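Local coordinates for protein frutapin (Artocarpus altilis, PDB 5KRP) that probably binds carbohydrates, as a breadfruit lectin of the jacalin-related family, at residues 102-105 / 106-110. Numbering follows the deposited sequence.
Sequences FKTN and KGRTF
T104 and K106 meet inside the type I turn T104–G107, which with a G1 beta bulge at G107 closes the beta hairpin of strands 95-104 and 109-114 in this jacalin-like lectin domain. T104 OG1, set between its own backbone N and carbonyl carbon (chi1 81°), reaches into the turn and accepts K106 N at 3.3 Å and, weakly, R108 N at 3.4 Å; K106 CB lies 3.7 Å from T104 OG1. E75 OE2, from the loop before strand 77-86, is a further hydrogen-bond partner of the same hydroxyl, so both backbone and acid fix its rotation. The turn bond G107 N to T104 O (2.8 Å) approaches 55° out of the carbonyl plane, whereas T104 N meets R108 O nearly head-on. The bulge gives G107 its positive phi, which suits glycine. Two residues along the strands from the T104–R108 bond, F102 and F110 form an antiparallel hydrogen-bonded pair, F110 N to F102 O being almost straight (174°). F102 CB and F110 CB lie 4.3 Å apart on the face where F102 packs against I30, L32 and I68 of the neighbouring sheet. The F110 ring turns its edge, at CZ, to the centre of one face of the R108 guanidinium, whose NH1 salt-bridges E75. T104 CG2 comes to the edge of the F110 ring, 4.0 Å from CE2.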
ATOM      1  N   PHE A 102       9.959  20.834 -10.762  1.00 20.52           N
ATOM      2  CA  PHE A 102      10.071  19.370 -10.510  1.00 20.42           C
ATOM      3  C   PHE A 102      11.516  19.094 -10.229  1.00 20.89           C
ATOM      4  O   PHE A 102      12.396  19.606 -10.953  1.00 21.37           O
ATOM      5  CB  PHE A 102       9.686  18.611 -11.753  1.00 20.05           C
ATOM      6  CG  PHE A 102       8.276  18.739 -12.129  1.00 20.88           C
ATOM      7  CD1 PHE A 102       7.308  18.084 -11.429  1.00 21.82           C
ATOM      8  CD2 PHE A 102       7.885  19.605 -13.175  1.00 23.07           C
ATOM      9  CE1 PHE A 102       5.972  18.229 -11.777  1.00 21.98           C
ATOM     10  CE2 PHE A 102       6.525  19.808 -13.490  1.00 22.05           C
ATOM     11  CZ  PHE A 102       5.557  19.089 -12.807  1.00 22.39           C
ATOM     12  N   LYS A 103      11.761  18.332  -9.191  1.00 19.76           N
ATOM     13  CA  LYS A 103      13.140  17.861  -8.905  1.00 20.72           C
ATOM     14  C   LYS A 103      13.188  16.345  -8.954  1.00 19.97           C
ATOM     15  O   LYS A 103      12.189  15.683  -8.642  1.00 17.99           O
ATOM     16  CB  LYS A 103      13.581  18.297  -7.540  1.00 22.68           C
ATOM     17  CG  LYS A 103      13.630  19.811  -7.432  1.00 28.93           C
ATOM     18  CD  LYS A 103      14.468  20.253  -6.245  1.00 34.55           C
ATOM     19  CE  LYS A 103      14.315  21.759  -6.039  1.00 42.02           C
ATOM     20  NZ  LYS A 103      14.867  22.163  -4.704  1.00 47.69           N
ATOM     21  N   THR A 104      14.326  15.783  -9.398  1.00 18.47           N
ATOM     22  CA  THR A 104      14.498  14.316  -9.440  1.00 19.33           C
ATOM     23  C   THR A 104      15.561  13.747  -8.489  1.00 19.81           C
ATOM     24  O   THR A 104      16.468  14.460  -7.982  1.00 20.29           O
ATOM     25  CB  THR A 104      14.779  13.796 -10.859  1.00 21.05           C
ATOM     26  OG1 THR A 104      16.165  13.992 -11.153  1.00 20.30           O
ATOM     27  CG2 THR A 104      13.922  14.486 -11.916  1.00 20.81           C
ATOM     28  N   ASN A 105      15.437  12.432  -8.228  1.00 20.22           N
ATOM     29  CA  ASN A 105      16.405  11.687  -7.409  1.00 22.37           C
ATOM     30  C   ASN A 105      17.856  11.749  -7.955  1.00 22.73           C
ATOM     31  O   ASN A 105      18.795  11.501  -7.222  1.00 29.81           O
ATOM     32  CB  ASN A 105      15.951  10.235  -7.221  1.00 21.31           C
ATOM     33  CG  ASN A 105      15.998   9.463  -8.479  1.00 20.23           C
ATOM     34  OD1 ASN A 105      15.649   9.959  -9.542  1.00 22.22           O
ATOM     35  ND2 ASN A 105      16.469   8.215  -8.395  1.00 22.76           N
ATOM     36  N   LYS A 106      17.992  12.069  -9.213  1.00 22.90           N
ATOM     37  CA  LYS A 106      19.298  12.239  -9.855  1.00 25.82           C
ATOM     38  C   LYS A 106      19.827  13.654  -9.725  1.00 28.19           C
ATOM     39  O   LYS A 106      20.885  13.979 -10.299  1.00 28.73           O
ATOM     40  CB  LYS A 106      19.224  11.834 -11.320  1.00 26.40           C
ATOM     41  CG  LYS A 106      18.962  10.361 -11.595  1.00 28.72           C
ATOM     42  CD  LYS A 106      19.942   9.408 -10.904  1.00 31.70           C
ATOM     43  CE  LYS A 106      19.821   8.009 -11.494  1.00 34.28           C
ATOM     44  NZ  LYS A 106      20.753   7.084 -10.813  1.00 39.59           N
ATOM     45  N   GLY A 107      19.137  14.501  -8.968  1.00 24.82           N
ATOM     46  CA  GLY A 107      19.559  15.897  -8.802  1.00 24.75           C
ATOM     47  C   GLY A 107      19.281  16.834  -9.980  1.00 25.60           C
ATOM     48  O   GLY A 107      19.934  17.883 -10.070  1.00 27.15           O
ATOM     49  N   ARG A 108      18.372  16.505 -10.894  1.00 22.90           N
ATOM     50  CA  ARG A 108      18.001  17.424 -11.996  1.00 24.22           C
ATOM     51  C   ARG A 108      16.767  18.229 -11.534  1.00 27.40           C
ATOM     52  O   ARG A 108      15.885  17.692 -10.841  1.00 22.44           O
ATOM     53  CB  ARG A 108      17.694  16.732 -13.315  1.00 27.00           C
ATOM     54  CG  ARG A 108      18.857  16.011 -14.044  1.00 31.98           C
ATOM     55  CD  ARG A 108      18.287  14.901 -14.967  1.00 38.30           C
ATOM     56  NE  ARG A 108      18.223  15.259 -16.321  1.00 40.68           N
ATOM     57  CZ  ARG A 108      17.435  14.752 -17.280  1.00 39.99           C
ATOM     58  NH1 ARG A 108      16.512  13.764 -17.134  1.00 32.12           N
ATOM     59  NH2 ARG A 108      17.563  15.329 -18.466  1.00 38.85           N
ATOM     60  N   THR A 109      16.747  19.499 -11.916  1.00 24.24           N
ATOM     61  CA  THR A 109      15.612  20.425 -11.700  1.00 22.46           C
ATOM     62  C   THR A 109      15.021  20.798 -13.018  1.00 24.40           C
ATOM     63  O   THR A 109      15.722  21.125 -13.986  1.00 25.18           O
ATOM     64  CB  THR A 109      16.057  21.638 -10.914  1.00 26.14           C
ATOM     65  OG1 THR A 109      16.477  21.210  -9.616  1.00 24.33           O
ATOM     66  CG2 THR A 109      14.888  22.692 -10.766  1.00 25.37           C
ATOM     67  N   PHE A 110      13.703  20.688 -13.136  1.00 22.31           N
ATOM     68  CA  PHE A 110      13.037  21.117 -14.321  1.00 22.22           C
ATOM     69  C   PHE A 110      12.092  22.252 -13.889  1.00 23.48           C
ATOM     70  O   PHE A 110      11.158  22.010 -13.096  1.00 21.26           O
ATOM     71  CB  PHE A 110      12.218  20.000 -14.911  1.00 20.75           C
ATOM     72  CG  PHE A 110      13.048  18.931 -15.475  1.00 22.94           C
ATOM     73  CD1 PHE A 110      13.435  18.974 -16.761  1.00 26.27           C
ATOM     74  CD2 PHE A 110      13.378  17.821 -14.698  1.00 24.77           C
ATOM     75  CE1 PHE A 110      14.212  17.950 -17.299  1.00 27.18           C
ATOM     76  CE2 PHE A 110      14.145  16.799 -15.225  1.00 27.12           C
ATOM     77  CZ  PHE A 110      14.559  16.863 -16.531  1.00 25.62           C
TER